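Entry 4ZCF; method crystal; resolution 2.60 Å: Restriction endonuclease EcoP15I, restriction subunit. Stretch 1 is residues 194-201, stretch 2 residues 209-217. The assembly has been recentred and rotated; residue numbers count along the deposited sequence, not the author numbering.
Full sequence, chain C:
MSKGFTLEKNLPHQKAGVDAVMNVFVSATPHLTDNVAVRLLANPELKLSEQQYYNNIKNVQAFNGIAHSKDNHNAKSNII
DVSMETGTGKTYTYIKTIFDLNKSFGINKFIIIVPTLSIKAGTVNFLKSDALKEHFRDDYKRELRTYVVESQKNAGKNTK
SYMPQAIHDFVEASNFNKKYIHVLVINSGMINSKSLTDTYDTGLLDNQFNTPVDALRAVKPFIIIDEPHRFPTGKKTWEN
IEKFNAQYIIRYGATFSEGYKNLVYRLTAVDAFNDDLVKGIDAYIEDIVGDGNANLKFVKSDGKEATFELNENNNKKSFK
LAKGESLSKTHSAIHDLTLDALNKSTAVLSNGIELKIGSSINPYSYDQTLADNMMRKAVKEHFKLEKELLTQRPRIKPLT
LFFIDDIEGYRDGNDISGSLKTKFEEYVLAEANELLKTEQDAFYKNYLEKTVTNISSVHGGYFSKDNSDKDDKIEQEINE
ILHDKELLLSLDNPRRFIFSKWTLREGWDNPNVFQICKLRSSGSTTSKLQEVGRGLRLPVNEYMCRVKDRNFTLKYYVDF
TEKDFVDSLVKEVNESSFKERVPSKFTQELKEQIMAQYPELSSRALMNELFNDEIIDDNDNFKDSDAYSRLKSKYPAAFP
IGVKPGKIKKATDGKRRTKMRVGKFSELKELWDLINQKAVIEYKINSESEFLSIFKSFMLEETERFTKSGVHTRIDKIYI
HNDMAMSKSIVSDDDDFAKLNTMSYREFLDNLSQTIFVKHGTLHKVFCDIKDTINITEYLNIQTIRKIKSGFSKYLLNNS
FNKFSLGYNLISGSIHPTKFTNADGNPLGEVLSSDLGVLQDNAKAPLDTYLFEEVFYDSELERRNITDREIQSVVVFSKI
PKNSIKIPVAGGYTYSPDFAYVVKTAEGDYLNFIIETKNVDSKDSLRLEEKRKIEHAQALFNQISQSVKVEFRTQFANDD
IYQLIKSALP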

# COMPACT_ATOMS: atom_id res chain seq x y z
N LYS C 194 22.29 0.49 3.71
CA LYS C 194 22.64 -0.24 2.48
C LYS C 194 21.48 -0.24 1.49
O LYS C 194 21.70 -0.44 0.29
CB LYS C 194 23.11 -1.69 2.76
CG LYS C 194 22.05 -2.60 3.40
CD LYS C 194 22.08 -4.02 2.86
CE LYS C 194 20.72 -4.67 2.97
NZ LYS C 194 20.66 -5.98 2.27
N SER C 195 20.24 -0.00 1.99
CA SER C 195 19.00 0.10 1.23
C SER C 195 19.13 1.13 0.06
O SER C 195 18.49 0.96 -0.97
CB SER C 195 17.86 0.51 2.17
OG SER C 195 16.59 0.38 1.55
N LEU C 196 19.99 2.16 0.24
CA LEU C 196 20.27 3.21 -0.75
C LEU C 196 21.44 2.90 -1.73
O LEU C 196 21.50 3.47 -2.82
CB LEU C 196 20.46 4.58 -0.07
CG LEU C 196 19.19 5.44 0.02
CD1 LEU C 196 18.31 5.04 1.22
CD2 LEU C 196 19.52 6.92 0.07
N THR C 197 22.35 1.98 -1.34
CA THR C 197 23.51 1.59 -2.13
C THR C 197 23.23 0.41 -3.07
O THR C 197 23.85 0.29 -4.12
CB THR C 197 24.66 1.26 -1.20
N ASP C 198 22.28 -0.46 -2.67
CA ASP C 198 21.86 -1.69 -3.33
C ASP C 198 21.28 -1.55 -4.74
O ASP C 198 20.70 -0.52 -5.07
CB ASP C 198 20.87 -2.47 -2.42
CG ASP C 198 21.50 -3.17 -1.22
OD1 ASP C 198 22.65 -2.82 -0.86
OD2 ASP C 198 20.83 -4.04 -0.62
N THR C 199 21.42 -2.63 -5.54
CA THR C 199 20.92 -2.75 -6.91
C THR C 199 19.58 -3.47 -6.86
O THR C 199 19.42 -4.43 -6.10
CB THR C 199 21.95 -3.49 -7.78
OG1 THR C 199 23.23 -2.91 -7.56
CG2 THR C 199 21.61 -3.44 -9.27
N TYR C 200 18.61 -3.00 -7.65
CA TYR C 200 17.26 -3.56 -7.70
C TYR C 200 16.90 -4.02 -9.10
O TYR C 200 17.64 -3.73 -10.05
CB TYR C 200 16.23 -2.56 -7.15
CG TYR C 200 16.44 -2.21 -5.69
CD1 TYR C 200 17.44 -1.31 -5.30
CD2 TYR C 200 15.66 -2.78 -4.69
CE1 TYR C 200 17.67 -1.01 -3.96
CE2 TYR C 200 15.88 -2.49 -3.34
CZ TYR C 200 16.87 -1.58 -2.98
OH TYR C 200 17.05 -1.25 -1.66
N ASP C 201 15.81 -4.79 -9.21
CA ASP C 201 15.26 -5.38 -10.45
C ASP C 201 14.56 -4.30 -11.25
O ASP C 201 14.28 -4.50 -12.44
CB ASP C 201 14.16 -6.38 -10.09
CG ASP C 201 14.54 -7.74 -9.57
OD1 ASP C 201 15.76 -8.00 -9.36
OD2 ASP C 201 13.60 -8.56 -9.35
N PHE C 209 18.30 3.81 -13.91
CA PHE C 209 18.98 3.57 -12.63
C PHE C 209 18.29 2.56 -11.74
O PHE C 209 17.11 2.69 -11.43
CB PHE C 209 19.25 4.90 -11.90
CG PHE C 209 19.80 5.98 -12.81
CD1 PHE C 209 21.15 6.00 -13.15
CD2 PHE C 209 18.95 6.91 -13.40
CE1 PHE C 209 21.65 6.97 -14.03
CE2 PHE C 209 19.45 7.86 -14.30
CZ PHE C 209 20.80 7.89 -14.60
N ASN C 210 19.06 1.53 -11.35
CA ASN C 210 18.61 0.40 -10.54
C ASN C 210 19.02 0.55 -9.08
O ASN C 210 18.63 -0.25 -8.23
CB ASN C 210 19.09 -0.92 -11.16
CG ASN C 210 18.91 -0.97 -12.67
OD1 ASN C 210 19.85 -0.72 -13.43
ND2 ASN C 210 17.70 -1.24 -13.14
N THR C 211 19.72 1.66 -8.79
CA THR C 211 20.25 2.09 -7.49
C THR C 211 19.58 3.41 -7.02
O THR C 211 19.52 4.36 -7.81
CB THR C 211 21.79 2.18 -7.62
OG1 THR C 211 22.35 0.89 -7.39
CG2 THR C 211 22.43 3.18 -6.69
N PRO C 212 19.13 3.50 -5.74
CA PRO C 212 18.52 4.76 -5.25
C PRO C 212 19.43 6.00 -5.33
O PRO C 212 18.95 7.05 -5.78
CB PRO C 212 18.11 4.42 -3.81
CG PRO C 212 17.96 2.92 -3.80
CD PRO C 212 19.09 2.46 -4.69
N VAL C 213 20.74 5.88 -4.98
CA VAL C 213 21.72 6.98 -5.08
C VAL C 213 21.94 7.50 -6.52
O VAL C 213 21.95 8.71 -6.73
CB VAL C 213 23.03 6.83 -4.23
CG1 VAL C 213 23.86 5.62 -4.65
CG2 VAL C 213 23.88 8.10 -4.27
N ASP C 214 22.07 6.58 -7.51
CA ASP C 214 22.23 6.93 -8.94
C ASP C 214 20.95 7.60 -9.48
O ASP C 214 21.04 8.50 -10.33
CB ASP C 214 22.54 5.68 -9.79
CG ASP C 214 23.86 5.00 -9.50
OD1 ASP C 214 24.79 5.69 -9.03
OD2 ASP C 214 23.99 3.80 -9.80
N ALA C 215 19.78 7.17 -8.97
CA ALA C 215 18.50 7.75 -9.36
C ALA C 215 18.37 9.18 -8.81
O ALA C 215 17.91 10.06 -9.54
CB ALA C 215 17.37 6.88 -8.88
N LEU C 216 18.82 9.42 -7.54
CA LEU C 216 18.76 10.74 -6.89
C LEU C 216 19.79 11.69 -7.46
O LEU C 216 19.49 12.87 -7.65
CB LEU C 216 18.87 10.64 -5.37
CG LEU C 216 17.70 9.97 -4.63
CD1 LEU C 216 18.16 9.34 -3.37
CD2 LEU C 216 16.60 10.94 -4.33
N ARG C 217 21.00 11.17 -7.78
CA ARG C 217 22.06 11.97 -8.40
C ARG C 217 21.58 12.55 -9.75
O ARG C 217 21.76 13.75 -9.99
CB ARG C 217 23.33 11.14 -8.55
CG ARG C 217 24.48 11.92 -9.18
CD ARG C 217 25.60 11.05 -9.70
NE ARG C 217 26.23 10.26 -8.63
CZ ARG C 217 26.23 8.93 -8.57
NH1 ARG C 217 25.63 8.22 -9.52
NH2 ARG C 217 26.84 8.31 -7.58

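The first stretch opens by bracing itself. K194 lies beyond reach of the second stretch, but its carbonyl O accepts the backbone N of both T197 (3.0 Å) and D198 (3.0 Å), and its NZ makes a salt bridge with D198 OD2 at 3.5 Å, the hydrogen bond within it weak. The chain is thereby held in a compact turn.

S195 contributes through its backbone. Its O accepts a hydrogen bond from Y200 OH at 2.7 Å, tying the end of the tyrosine to the turn, and also lies 3.5 Å from P212 CG.

L196 is buried and does two jobs. Its side chain packs on one side of the helix start, against P212 and, a turn later, L216, with CG 4.1 Å from P212 CB and CD2 4.4 Å from L216 CD1. Its O accepts a weak hydrogen bond from V213 N at 3.3 Å. An amide in the first turn has no helical carbonyl before it to bond, and the L196 carbonyl supplies one, though weakly. Proline suits the place just before it: it has no N-H to satisfy, and its ring offers carbon to L196.

T197 is exposed, and its CB points away. The CA-to-CB bond of D198 likewise points away, and the residue meets the helix start with its backbone: D198 O accepts T211 OG1 at 3.2 Å and receives a CA-H...O contact from T211 CA at 3.6 Å. T211 occupies the N-cap position but spends its hydroxyl on this cross-link, making no capping bond.

T199, exposed, adds a looser contact, CG2 to N210 CB at 4.0 Å. Y200 closes the contact with the shortest cross-stretch hydrogen bond, N to N210 O at 2.8 Å, while its ring CE1 lies 3.8 Å from P212 CD. The rule is economical: carbonyls of both stretches accept the three bonds, two from amides and one from the threonine hydroxyl, while leucine, asparagine, proline and tyrosine supply most of the 403 Å² buried.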